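Local coordinates for staphylococcal nuclease domain-containing protein 1 (Drosophila melanogaster, PDB 2WAC) that cleaves DNA and RNA as an endonuclease, takes part in translation regulation with the RNA-induced silencing complex, and binds symmetrically dimethylated arginine peptides through its Tudor domain, at residues A60-D65 against N90-P95; L181-Q186 against A212-G217; N3-I8 against A20-S25; T10-T15 against D140-K145. All coordinates share one frame; numbering follows the deposited sequence.

Interaction 1: A60-D65 against N90-P95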
loop_
_atom_site.group_PDB
_atom_site.type_symbol
_atom_site.label_atom_id
_atom_site.label_comp_id
_atom_site.label_asym_id
_atom_site.label_seq_id
_atom_site.Cartn_x
_atom_site.Cartn_y
_atom_site.Cartn_z
ATOM N N ALA A 60 16.903 8.757 2.002
ATOM C CA ALA A 60 17.210 8.243 0.673
ATOM C C ALA A 60 16.807 9.244 -0.397
ATOM O O ALA A 60 15.688 9.769 -0.378
ATOM C CB ALA A 60 16.508 6.912 0.444
ATOM N N GLN A 61 17.725 9.503 -1.326
ATOM C CA GLN A 61 17.466 10.396 -2.450
ATOM C C GLN A 61 16.814 9.614 -3.592
ATOM O O GLN A 61 17.490 8.897 -4.339
ATOM C CB GLN A 61 18.757 11.080 -2.911
ATOM C CG GLN A 61 18.542 12.360 -3.720
ATOM C CD GLN A 61 19.826 12.900 -4.333
ATOM O OE1 GLN A 61 20.805 12.173 -4.498
ATOM N NE2 GLN A 61 19.823 14.183 -4.678
ATOM N N PHE A 62 15.493 9.754 -3.694
ATOM C CA PHE A 62 14.660 9.085 -4.699
ATOM C C PHE A 62 15.205 9.348 -6.103
ATOM O O PHE A 62 15.498 10.493 -6.451
ATOM C CB PHE A 62 13.213 9.591 -4.548
ATOM C CG PHE A 62 12.175 8.810 -5.328
ATOM C CD1 PHE A 62 12.362 7.472 -5.666
ATOM C CD2 PHE A 62 10.972 9.424 -5.677
ATOM C CE1 PHE A 62 11.387 6.769 -6.373
ATOM C CE2 PHE A 62 9.984 8.727 -6.374
ATOM C CZ PHE A 62 10.193 7.394 -6.724
ATOM N N THR A 63 15.358 8.287 -6.895
ATOM C CA THR A 63 15.936 8.405 -8.242
ATOM C C THR A 63 15.042 9.175 -9.213
ATOM O O THR A 63 15.525 9.689 -10.222
ATOM C CB THR A 63 16.296 7.034 -8.869
ATOM O OG1 THR A 63 15.125 6.213 -8.967
ATOM C CG2 THR A 63 17.343 6.326 -8.049
ATOM N N LEU A 64 13.748 9.257 -8.905
ATOM C CA LEU A 64 12.797 9.948 -9.777
ATOM C C LEU A 64 12.945 11.472 -9.763
ATOM O O LEU A 64 12.997 12.100 -10.825
ATOM C CB LEU A 64 11.351 9.565 -9.435
ATOM C CG LEU A 64 10.268 10.252 -10.276
ATOM C CD1 LEU A 64 10.209 9.625 -11.659
ATOM C CD2 LEU A 64 8.912 10.188 -9.598
ATOM N N ASP A 65 13.015 12.057 -8.569
ATOM C CA ASP A 65 12.974 13.517 -8.426
ATOM C C ASP A 65 14.216 14.138 -7.777
ATOM O O ASP A 65 14.317 15.364 -7.673
ATOM C CB ASP A 65 11.695 13.946 -7.681
ATOM C CG ASP A 65 11.613 13.393 -6.256
ATOM O OD1 ASP A 65 12.461 12.566 -5.857
ATOM O OD2 ASP A 65 10.680 13.797 -5.531
ATOM N N ASN A 90 6.130 2.941 -1.748
ATOM C CA ASN A 90 6.931 2.406 -2.848
ATOM C C ASN A 90 8.318 1.950 -2.393
ATOM O O ASN A 90 8.846 2.430 -1.389
ATOM C CB ASN A 90 7.026 3.395 -4.022
ATOM C CG ASN A 90 7.633 4.730 -3.625
ATOM O OD1 ASN A 90 7.248 5.328 -2.619
ATOM N ND2 ASN A 90 8.574 5.210 -4.426
ATOM N N LYS A 91 8.883 1.007 -3.142
ATOM C CA LYS A 91 10.217 0.476 -2.894
ATOM C C LYS A 91 11.073 0.664 -4.136
ATOM O O LYS A 91 10.547 0.715 -5.251
ATOM C CB LYS A 91 10.149 -1.023 -2.597
ATOM C CG LYS A 91 9.499 -1.426 -1.289
ATOM C CD LYS A 91 9.507 -2.947 -1.178
ATOM C CE LYS A 91 9.036 -3.436 0.180
ATOM N NZ LYS A 91 7.575 -3.267 0.367
ATOM N N GLU A 92 12.389 0.757 -3.947
ATOM C CA GLU A 92 13.333 0.673 -5.063
ATOM C C GLU A 92 14.712 0.169 -4.634
ATOM O O GLU A 92 15.089 0.260 -3.460
ATOM C CB GLU A 92 13.456 2.014 -5.810
ATOM C CG GLU A 92 14.393 3.036 -5.168
ATOM C CD GLU A 92 14.563 4.298 -6.003
ATOM O OE1 GLU A 92 14.475 4.221 -7.246
ATOM O OE2 GLU A 92 14.794 5.372 -5.412
ATOM N N THR A 93 15.451 -0.366 -5.603
ATOM C CA THR A 93 16.851 -0.728 -5.413
ATOM C C THR A 93 17.740 0.400 -5.945
ATOM O O THR A 93 17.552 0.890 -7.063
ATOM C CB THR A 93 17.189 -2.093 -6.051
ATOM O OG1 THR A 93 16.354 -3.102 -5.468
ATOM C CG2 THR A 93 18.650 -2.466 -5.814
ATOM N N LEU A 94 18.720 0.769 -5.124
ATOM C CA LEU A 94 19.382 2.069 -5.184
ATOM C C LEU A 94 20.855 1.965 -4.773
ATOM O O LEU A 94 21.159 1.238 -3.831
ATOM C CB LEU A 94 18.661 2.996 -4.188
ATOM C CG LEU A 94 18.901 4.490 -4.328
ATOM C CD1 LEU A 94 18.671 4.865 -5.766
ATOM C CD2 LEU A 94 18.000 5.299 -3.412
ATOM N N PRO A 95 21.779 2.683 -5.464
ATOM C CA PRO A 95 23.136 2.739 -4.894
ATOM C C PRO A 95 23.161 3.324 -3.477
ATOM O O PRO A 95 22.401 4.253 -3.173
ATOM C CB PRO A 95 23.894 3.656 -5.861
ATOM C CG PRO A 95 23.148 3.558 -7.142
ATOM C CD PRO A 95 21.701 3.404 -6.749
#

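Interaction 2: L181-Q186 against A212-G217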
loop_
_atom_site.group_PDB
_atom_site.type_symbol
_atom_site.label_atom_id
_atom_site.label_comp_id
_atom_site.label_asym_id
_atom_site.label_seq_id
_atom_site.Cartn_x
_atom_site.Cartn_y
_atom_site.Cartn_z
ATOM N N LEU A 181 -13.430 -9.881 -11.898
ATOM C CA LEU A 181 -12.020 -9.568 -12.137
ATOM C C LEU A 181 -11.089 -10.300 -11.174
ATOM O O LEU A 181 -9.923 -10.547 -11.492
ATOM C CB LEU A 181 -11.781 -8.056 -12.062
ATOM C CG LEU A 181 -12.572 -7.176 -13.038
ATOM C CD1 LEU A 181 -12.456 -5.711 -12.644
ATOM C CD2 LEU A 181 -12.122 -7.387 -14.488
ATOM N N VAL A 182 -11.613 -10.635 -9.997
ATOM C CA VAL A 182 -10.867 -11.379 -8.981
ATOM C C VAL A 182 -11.713 -12.502 -8.384
ATOM O O VAL A 182 -12.923 -12.579 -8.618
ATOM C CB VAL A 182 -10.354 -10.461 -7.829
ATOM C CG1 VAL A 182 -9.274 -9.499 -8.320
ATOM C CG2 VAL A 182 -11.505 -9.713 -7.165
ATOM N N LEU A 183 -11.064 -13.366 -7.608
ATOM C CA LEU A 183 -11.747 -14.437 -6.894
ATOM C C LEU A 183 -12.044 -14.029 -5.455
ATOM O O LEU A 183 -11.323 -13.220 -4.863
ATOM C CB LEU A 183 -10.914 -15.725 -6.926
ATOM C CG LEU A 183 -10.557 -16.320 -8.296
ATOM C CD1 LEU A 183 -9.497 -17.406 -8.156
ATOM C CD2 LEU A 183 -11.790 -16.867 -9.010
ATOM N N ALA A 184 -13.127 -14.574 -4.910
ATOM C CA ALA A 184 -13.465 -14.398 -3.504
ATOM C C ALA A 184 -12.721 -15.443 -2.685
ATOM O O ALA A 184 -12.617 -16.603 -3.095
ATOM C CB ALA A 184 -14.966 -14.532 -3.299
ATOM N N GLU A 185 -12.198 -15.032 -1.534
ATOM C CA GLU A 185 -11.462 -15.939 -0.659
ATOM C C GLU A 185 -12.375 -16.549 0.400
ATOM O O GLU A 185 -13.142 -15.844 1.060
ATOM C CB GLU A 185 -10.283 -15.217 0.002
ATOM C CG GLU A 185 -9.422 -16.099 0.906
ATOM C CD GLU A 185 -8.359 -15.319 1.663
ATOM O OE1 GLU A 185 -8.509 -14.091 1.827
ATOM O OE2 GLU A 185 -7.369 -15.943 2.100
ATOM N N GLN A 186 -12.283 -17.867 0.539
ATOM C CA GLN A 186 -12.985 -18.594 1.583
ATOM C C GLN A 186 -12.041 -18.817 2.764
ATOM O O GLN A 186 -10.964 -19.395 2.603
ATOM C CB GLN A 186 -13.494 -19.934 1.035
ATOM C CG GLN A 186 -14.200 -20.825 2.055
ATOM C CD GLN A 186 -15.490 -20.223 2.575
ATOM O OE1 GLN A 186 -16.355 -19.812 1.800
ATOM N NE2 GLN A 186 -15.625 -20.170 3.895
ATOM N N ALA A 212 -16.094 -11.258 -17.441
ATOM C CA ALA A 212 -14.626 -11.265 -17.458
ATOM C C ALA A 212 -13.991 -12.657 -17.394
ATOM O O ALA A 212 -14.013 -13.387 -18.387
ATOM C CB ALA A 212 -14.066 -10.335 -16.373
ATOM N N ILE A 213 -13.437 -13.022 -16.234
ATOM C CA ILE A 213 -12.768 -14.324 -16.071
ATOM C C ILE A 213 -13.744 -15.499 -16.177
ATOM O O ILE A 213 -13.329 -16.634 -16.420
ATOM C CB ILE A 213 -11.931 -14.423 -14.751
ATOM C CG1 ILE A 213 -12.840 -14.552 -13.515
ATOM C CG2 ILE A 213 -10.942 -13.252 -14.640
ATOM C CD1 ILE A 213 -12.102 -14.797 -12.198
ATOM N N TRP A 214 -15.035 -15.219 -16.004
ATOM C CA TRP A 214 -16.075 -16.245 -16.095
ATOM C C TRP A 214 -16.731 -16.304 -17.481
ATOM O O TRP A 214 -17.803 -16.895 -17.636
ATOM C CB TRP A 214 -17.148 -16.022 -15.021
ATOM C CG TRP A 214 -16.609 -15.855 -13.632
ATOM C CD1 TRP A 214 -16.511 -14.688 -12.928
ATOM C CD2 TRP A 214 -16.093 -16.884 -12.778
ATOM N NE1 TRP A 214 -15.970 -14.926 -11.688
ATOM C CE2 TRP A 214 -15.702 -16.265 -11.570
ATOM C CE3 TRP A 214 -15.923 -18.270 -12.916
ATOM C CZ2 TRP A 214 -15.149 -16.983 -10.503
ATOM C CZ3 TRP A 214 -15.375 -18.985 -11.854
ATOM C CH2 TRP A 214 -14.995 -18.337 -10.662
ATOM N N LYS A 215 -16.085 -15.706 -18.481
ATOM C CA LYS A 215 -16.649 -15.626 -19.834
ATOM C C LYS A 215 -17.014 -16.991 -20.429
ATOM O O LYS A 215 -18.092 -17.143 -21.007
ATOM C CB LYS A 215 -15.714 -14.858 -20.781
ATOM C CG LYS A 215 -16.354 -14.494 -22.119
ATOM C CD LYS A 215 -15.406 -13.720 -23.018
ATOM C CE LYS A 215 -16.027 -13.497 -24.389
ATOM N NZ LYS A 215 -15.134 -12.723 -25.292
ATOM N N TYR A 216 -16.131 -17.976 -20.274
ATOM C CA TYR A 216 -16.325 -19.290 -20.903
ATOM C C TYR A 216 -16.701 -20.434 -19.951
ATOM O O TYR A 216 -16.514 -21.607 -20.288
ATOM C CB TYR A 216 -15.091 -19.690 -21.723
ATOM C CG TYR A 216 -14.744 -18.763 -22.870
ATOM C CD1 TYR A 216 -15.736 -18.209 -23.683
ATOM C CD2 TYR A 216 -13.413 -18.465 -23.161
ATOM C CE1 TYR A 216 -15.409 -17.365 -24.743
ATOM C CE2 TYR A 216 -13.076 -17.627 -24.217
ATOM C CZ TYR A 216 -14.077 -17.081 -25.004
ATOM O OH TYR A 216 -13.741 -16.252 -26.049
ATOM N N GLY A 217 -17.234 -20.091 -18.779
ATOM C CA GLY A 217 -17.741 -21.077 -17.813
ATOM C C GLY A 217 -16.977 -22.388 -17.749
ATOM O O GLY A 217 -17.529 -23.454 -18.039
HETATM O O HOH W 1 -15.618 -12.953 -9.540
#

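Interaction 3: N3-I8 against A20-S25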
loop_
_atom_site.group_PDB
_atom_site.type_symbol
_atom_site.label_atom_id
_atom_site.label_comp_id
_atom_site.label_asym_id
_atom_site.label_seq_id
_atom_site.Cartn_x
_atom_site.Cartn_y
_atom_site.Cartn_z
ATOM N N ASN A 3 -16.641 2.269 12.680
ATOM C CA ASN A 3 -15.664 3.346 12.780
ATOM C C ASN A 3 -14.665 3.318 11.617
ATOM O O ASN A 3 -13.556 2.792 11.749
ATOM C CB ASN A 3 -14.934 3.244 14.128
ATOM C CG ASN A 3 -14.323 4.563 14.574
ATOM O OD1 ASN A 3 -14.444 5.588 13.900
ATOM N ND2 ASN A 3 -13.661 4.541 15.728
ATOM N N TYR A 4 -15.071 3.882 10.479
ATOM C CA TYR A 4 -14.211 3.959 9.294
ATOM C C TYR A 4 -13.101 4.992 9.478
ATOM O O TYR A 4 -13.301 6.018 10.132
ATOM C CB TYR A 4 -15.038 4.289 8.043
ATOM C CG TYR A 4 -15.865 3.127 7.533
ATOM C CD1 TYR A 4 -15.307 2.171 6.685
ATOM C CD2 TYR A 4 -17.202 2.980 7.903
ATOM C CE1 TYR A 4 -16.058 1.097 6.218
ATOM C CE2 TYR A 4 -17.963 1.904 7.440
ATOM C CZ TYR A 4 -17.382 0.969 6.598
ATOM O OH TYR A 4 -18.119 -0.096 6.131
ATOM N N GLU A 5 -11.930 4.705 8.914
ATOM C CA GLU A 5 -10.838 5.671 8.884
ATOM C C GLU A 5 -10.755 6.294 7.495
ATOM O O GLU A 5 -10.730 5.584 6.486
ATOM C CB GLU A 5 -9.501 5.022 9.264
ATOM C CG GLU A 5 -8.365 6.029 9.503
ATOM C CD GLU A 5 -6.969 5.416 9.411
ATOM O OE1 GLU A 5 -6.848 4.220 9.065
ATOM O OE2 GLU A 5 -5.986 6.138 9.680
ATOM N N ASN A 6 -10.727 7.622 7.452
ATOM C CA ASN A 6 -10.576 8.346 6.196
ATOM C C ASN A 6 -9.119 8.329 5.753
ATOM O O ASN A 6 -8.258 8.934 6.395
ATOM C CB ASN A 6 -11.105 9.778 6.323
ATOM C CG ASN A 6 -12.619 9.835 6.482
ATOM O OD1 ASN A 6 -13.360 9.165 5.759
ATOM N ND2 ASN A 6 -13.084 10.649 7.422
ATOM N N VAL A 7 -8.848 7.605 4.669
ATOM C CA VAL A 7 -7.482 7.442 4.161
ATOM C C VAL A 7 -7.338 7.862 2.699
ATOM O O VAL A 7 -8.327 8.086 2.005
ATOM C CB VAL A 7 -6.957 5.975 4.309
ATOM C CG1 VAL A 7 -6.997 5.516 5.764
ATOM C CG2 VAL A 7 -7.728 5.013 3.408
ATOM N N ILE A 8 -6.085 7.968 2.257
ATOM C CA ILE A 8 -5.739 8.093 0.844
ATOM C C ILE A 8 -4.812 6.931 0.484
ATOM O O ILE A 8 -3.807 6.703 1.162
ATOM C CB ILE A 8 -5.043 9.445 0.541
ATOM C CG1 ILE A 8 -6.049 10.600 0.629
ATOM C CG2 ILE A 8 -4.360 9.420 -0.836
ATOM C CD1 ILE A 8 -5.412 11.978 0.737
ATOM N N ALA A 20 -1.761 3.005 2.685
ATOM C CA ALA A 20 -2.681 4.117 2.877
ATOM C C ALA A 20 -2.143 5.124 3.892
ATOM O O ALA A 20 -1.538 4.743 4.895
ATOM C CB ALA A 20 -4.050 3.605 3.308
ATOM N N GLN A 21 -2.364 6.406 3.608
ATOM C CA GLN A 21 -2.080 7.485 4.550
ATOM C C GLN A 21 -3.373 7.924 5.223
ATOM O O GLN A 21 -4.426 7.949 4.591
ATOM C CB GLN A 21 -1.475 8.695 3.831
ATOM C CG GLN A 21 -0.064 8.507 3.295
ATOM C CD GLN A 21 0.361 9.632 2.355
ATOM O OE1 GLN A 21 -0.465 10.428 1.903
ATOM N NE2 GLN A 21 1.651 9.689 2.046
ATOM N N SER A 22 -3.283 8.283 6.500
ATOM C CA SER A 22 -4.400 8.889 7.220
ATOM C C SER A 22 -4.598 10.334 6.746
ATOM O O SER A 22 -3.632 11.093 6.645
ATOM C CB SER A 22 -4.132 8.850 8.728
ATOM O OG SER A 22 -5.104 9.585 9.448
ATOM N N VAL A 23 -5.844 10.707 6.456
ATOM C CA VAL A 23 -6.149 12.061 5.968
ATOM C C VAL A 23 -5.820 13.150 7.004
ATOM O O VAL A 23 -5.344 14.230 6.642
ATOM C CB VAL A 23 -7.615 12.181 5.441
ATOM C CG1 VAL A 23 -8.019 13.637 5.223
ATOM C CG2 VAL A 23 -7.778 11.396 4.145
ATOM N N GLU A 24 -6.044 12.859 8.285
ATOM C CA GLU A 24 -5.768 13.833 9.348
ATOM C C GLU A 24 -4.283 13.937 9.733
ATOM O O GLU A 24 -3.914 14.756 10.580
ATOM C CB GLU A 24 -6.648 13.583 10.584
ATOM C CG GLU A 24 -6.288 12.356 11.412
ATOM C CD GLU A 24 -6.608 12.539 12.887
ATOM O OE1 GLU A 24 -5.976 13.406 13.531
ATOM O OE2 GLU A 24 -7.484 11.814 13.404
ATOM N N SER A 25 -3.443 13.111 9.111
ATOM C CA SER A 25 -1.994 13.186 9.297
ATOM C C SER A 25 -1.301 13.851 8.101
ATOM O O SER A 25 -0.069 13.914 8.042
ATOM C CB SER A 25 -1.405 11.794 9.556
ATOM O OG SER A 25 -1.697 11.353 10.871
HETATM O O HOH W 2 -8.083 10.548 9.002
#

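Interaction 4: T10-T15 against D140-K145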
loop_
_atom_site.group_PDB
_atom_site.type_symbol
_atom_site.label_atom_id
_atom_site.label_comp_id
_atom_site.label_asym_id
_atom_site.label_seq_id
_atom_site.Cartn_x
_atom_site.Cartn_y
_atom_site.Cartn_z
ATOM N N THR A 10 -1.942 5.333 -1.418
ATOM C CA THR A 10 -0.745 5.923 -2.022
ATOM C C THR A 10 0.096 4.952 -2.854
ATOM O O THR A 10 0.853 5.379 -3.734
ATOM C CB THR A 10 0.142 6.628 -0.964
ATOM O OG1 THR A 10 0.458 5.716 0.095
ATOM C CG2 THR A 10 -0.581 7.836 -0.388
ATOM N N GLU A 11 -0.040 3.655 -2.583
ATOM C CA GLU A 11 0.704 2.624 -3.310
ATOM C C GLU A 11 -0.071 1.313 -3.363
ATOM O O GLU A 11 -0.659 0.891 -2.366
ATOM C CB GLU A 11 2.086 2.400 -2.670
ATOM C CG GLU A 11 2.989 1.373 -3.378
ATOM C CD GLU A 11 3.589 1.877 -4.687
ATOM O OE1 GLU A 11 3.485 3.084 -4.990
ATOM O OE2 GLU A 11 4.180 1.055 -5.419
ATOM N N ILE A 12 -0.073 0.679 -4.535
ATOM C CA ILE A 12 -0.662 -0.652 -4.700
ATOM C C ILE A 12 0.395 -1.615 -5.241
ATOM O O ILE A 12 1.120 -1.287 -6.179
ATOM C CB ILE A 12 -1.913 -0.624 -5.621
ATOM C CG1 ILE A 12 -2.983 0.304 -5.035
ATOM C CG2 ILE A 12 -2.491 -2.031 -5.809
ATOM C CD1 ILE A 12 -3.875 0.953 -6.066
ATOM N N THR A 13 0.479 -2.796 -4.631
ATOM C CA THR A 13 1.448 -3.816 -5.035
ATOM C C THR A 13 0.800 -4.852 -5.953
ATOM O O THR A 13 -0.418 -4.835 -6.160
ATOM C CB THR A 13 2.077 -4.534 -3.815
ATOM O OG1 THR A 13 1.121 -5.430 -3.235
ATOM C CG2 THR A 13 2.545 -3.526 -2.764
ATOM N N GLU A 14 1.621 -5.759 -6.481
ATOM C CA GLU A 14 1.175 -6.779 -7.438
ATOM C C GLU A 14 0.347 -7.922 -6.830
ATOM O O GLU A 14 -0.190 -8.754 -7.563
ATOM C CB GLU A 14 2.371 -7.335 -8.228
ATOM C CG GLU A 14 3.513 -7.884 -7.370
ATOM C CD GLU A 14 4.772 -8.197 -8.170
ATOM O OE1 GLU A 14 4.659 -8.662 -9.326
ATOM O OE2 GLU A 14 5.881 -7.984 -7.634
ATOM N N THR A 15 0.243 -7.954 -5.502
ATOM C CA THR A 15 -0.537 -8.981 -4.801
ATOM C C THR A 15 -1.804 -8.398 -4.169
ATOM O O THR A 15 -2.448 -9.038 -3.327
ATOM C CB THR A 15 0.302 -9.689 -3.714
ATOM O OG1 THR A 15 0.750 -8.726 -2.751
ATOM C CG2 THR A 15 1.507 -10.395 -4.328
ATOM N N ASP A 140 -9.743 2.706 -9.357
ATOM C CA ASP A 140 -10.741 2.899 -8.306
ATOM C C ASP A 140 -10.241 3.765 -7.147
ATOM O O ASP A 140 -10.927 4.699 -6.730
ATOM C CB ASP A 140 -11.209 1.545 -7.752
ATOM C CG ASP A 140 -12.111 0.783 -8.714
ATOM O OD1 ASP A 140 -12.667 1.396 -9.652
ATOM O OD2 ASP A 140 -12.271 -0.440 -8.519
ATOM N N VAL A 141 -9.049 3.458 -6.633
ATOM C CA VAL A 141 -8.628 4.003 -5.333
ATOM C C VAL A 141 -7.328 4.818 -5.281
ATOM O O VAL A 141 -7.162 5.634 -4.371
ATOM C CB VAL A 141 -8.579 2.900 -4.222
ATOM C CG1 VAL A 141 -9.920 2.181 -4.104
ATOM C CG2 VAL A 141 -7.447 1.903 -4.472
ATOM N N LEU A 142 -6.411 4.606 -6.225
ATOM C CA LEU A 142 -5.095 5.253 -6.130
ATOM C C LEU A 142 -5.201 6.781 -6.112
ATOM O O LEU A 142 -5.798 7.385 -7.006
ATOM C CB LEU A 142 -4.128 4.772 -7.220
ATOM C CG LEU A 142 -2.654 5.170 -7.033
ATOM C CD1 LEU A 142 -1.981 4.352 -5.936
ATOM C CD2 LEU A 142 -1.894 5.029 -8.336
ATOM N N ASN A 143 -4.623 7.377 -5.065
ATOM C CA ASN A 143 -4.651 8.826 -4.803
ATOM C C ASN A 143 -6.011 9.381 -4.373
ATOM O O ASN A 143 -6.192 10.599 -4.286
ATOM C CB ASN A 143 -4.110 9.629 -5.994
ATOM C CG ASN A 143 -2.725 9.195 -6.409
ATOM O OD1 ASN A 143 -2.428 9.111 -7.598
ATOM N ND2 ASN A 143 -1.864 8.917 -5.433
ATOM N N HIS A 144 -6.955 8.486 -4.094
ATOM C CA HIS A 144 -8.301 8.890 -3.710
ATOM C C HIS A 144 -8.535 8.795 -2.211
ATOM O O HIS A 144 -7.950 7.951 -1.530
ATOM C CB HIS A 144 -9.354 8.053 -4.443
ATOM C CG HIS A 144 -9.384 8.274 -5.923
ATOM N ND1 HIS A 144 -10.043 7.424 -6.786
ATOM C CD2 HIS A 144 -8.834 9.241 -6.695
ATOM C CE1 HIS A 144 -9.904 7.863 -8.025
ATOM N NE2 HIS A 144 -9.172 8.962 -7.997
ATOM N N LYS A 145 -9.401 9.676 -1.713
ATOM C CA LYS A 145 -9.914 9.593 -0.351
ATOM C C LYS A 145 -10.974 8.496 -0.286
ATOM O O LYS A 145 -11.977 8.551 -0.998
ATOM C CB LYS A 145 -10.513 10.932 0.088
ATOM C CG LYS A 145 -9.521 12.088 0.117
ATOM C CD LYS A 145 -10.194 13.382 0.551
HETATM O O HOH W 3 0.478 7.625 -5.364
#

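Interaction 1: A60-D65 against N90-P95
E92 shows how one carboxylate can fasten a loop to a strand running nearly at right angles to it. Its CB leaves strand 91-95 on the side of residues 60-65, and CG takes the crowded position between the backbone N and the carbonyl carbon (chi1 82°). From there the chain runs extended, so that CD arrives at the edge of the F62 ring, 3.9 Å from F62 CD1. OE1 meets T63 tip to tip: T63 OG1 donates to E92 OE1 at 2.7 Å, on the syn lone pair. OE2 receives a weak but straight bond from T63 N (3.3 Å to E92 OE2, 166° at the hydrogen) and lies near the plane of the ring, 3.2 Å from F62 CD1; the Y85 hydroxyl is its stronger partner. Both oxygens are thus engaged, which fixes the rotation of the carboxylate. Further round the ring, N90 ND2 approaches F62 CZ obliquely at 3.6 Å, while L64 CB lies over one face and the ring of Y85 also meets F62. In this SH3-like Tudor barrel, residues 62-90 are involved in dimethylarginine binding, and a braced F62 beside Y85 is consistent with part of the aromatic cage by which Tudor domains hold methylated side chains.

Interaction 2: L181-Q186 against A212-G217
L183 pushes one methyl group, CD2, between I213 and W214 of the C-terminal segment. Its CG stands anti to the carbonyl carbon (chi1 -59°), which swings the branched end round to that segment. CD2 then enters the angle between the two side chains, 3.8 Å from I213 CD1 and 3.7 Å from W214 CZ2, crossing both obliquely. The hollow is shaped by I213 itself: its CG1 occupies the crowded position between the backbone N and the carbonyl carbon (chi1 73°) and lies over one face of the W214 indole, 3.6 Å above the ring plane and toward its rim, so that the two side chains flank the methyl together. A smaller bump fits at the other end of the contact, where L181 CD2 rests on A212 CB at 4.0 Å. V182 turns its side chain away, toward helices 127-141 and 172-178, and offers its carbonyl instead. A water fills the step between the segments, donating to V182 O at 2.9 Å and accepting from W214 NE1 in the plane of the indole. Beyond this, helix 193-208 lends Q203 and A206 to the packing around W214, and I213 is tied by its backbone to G180. No direct hydrogen bond links the two segments. The chemistry is therefore that of apolar fit, with the water satisfying the indole N-H and bridging it to V182 O, at the surface of the staphylococcal nuclease-like part of the fragment.

Interaction 3: N3-I8 against A20-S25
Two first torsions set the side-chain half of this contact: I8 CG1 stands anti to the carbonyl carbon (chi1 -71°), and V23 has CG1 anti to the backbone N (chi1 168°), which leaves CG2 pointing at I8. The two side chains cross at about a right angle, with I8 CG1 4.0 Å from V23 CG2. On the backbone, I8 and Q21 form an antiparallel hydrogen-bonded pair, I8 N to Q21 O and Q21 N to I8 O each measuring 2.9 Å, both in the carbonyl planes. V7 and S22 follow as a non-hydrogen-bonded pair whose side chains diverge; V7 CB packs on A20 CB at 3.9 Å. Just past the strand end, V23 N donates to N6 O at 3.0 Å. That oxygen also takes a bond from a water, 3.1 Å away from N6 O, which accepts from E24 N and is hydrogen-bonded to S22 OG, so the first turn after the strand is held to its partner both directly and through solvent. The extended E5 lays OE2 3.4 Å from S22 CB. This β-hairpin is embedded in a closed set of strands: 5-12 pairs on its other side with 145-152 through E5 and V7, and 17-22 with 113-118 through A20. Q21 reaches out to the carbonyl of D87, and the chain turns at S25 into helix 26-42.

Interaction 4: T10-T15 against D140-K145
A classic β-bulge, with T10 and E11 both facing F19, meets a type II turn from V141 to H144 that ends a helix, the CA atoms of T10 and N143 coming within 5.6 Å. N143 takes the third place of the turn with a positive phi of 71°, and H144 N closes it on V141 O at 2.9 Å. Among the side chains, L142 carries the contact. Its CG lies anti to the backbone N (chi1 -168°), which brings CD1 back over the bulge, 3.7 Å from T10 O, and obliquely across I12, where L142 CD1 and I12 CD1 are 3.9 Å apart. I12 extends toward the helix end and touches V141 with the same tip, I12 CD1 to V141 CG2 being 4.0 Å; F137 and S138, earlier in the helix, also touch I12. The polar link is indirect: a water donates to T10 O at 2.8 Å and accepts from N143 ND2 at 2.7 Å, tying the bulge to the turn. H144 folds back on the helix, its ND1 donating to D140 O at 2.9 Å from above the carbonyl plane, an arrangement that calls for a proton on ND1, while L142 O lies over one face of the imidazole. V9 and N143 add a backbone bond, and T10 OG1 is held by the carbonyl of Y88. A helix leading into the fourth strand of a five-stranded sheet ordered 1-2-3-5-4 is the signature of the OB fold, to which staphylococcal nuclease domains belong.

From the N terminus, strand 5-12 serves two contacts in succession. Interaction 3 closes the short hairpin loop to strand 17-22, whereas interaction 4 spans 124 residues to the end of helix 127-141; their segments alternate, so they cross, and they touch where Q21 packs on T10 and I8 on residues 143-145. Within the long span lies interaction 1, closing a loop inside the Tudor barrel, which is inserted between the second and third strands of the nuclease-like sheet. N90 meets E11 there, so the two domains come together. Interaction 2 follows in series, seating the C-terminal end of the fragment on the far side of the chain's centre, about 36 Å from interaction 1 between centres.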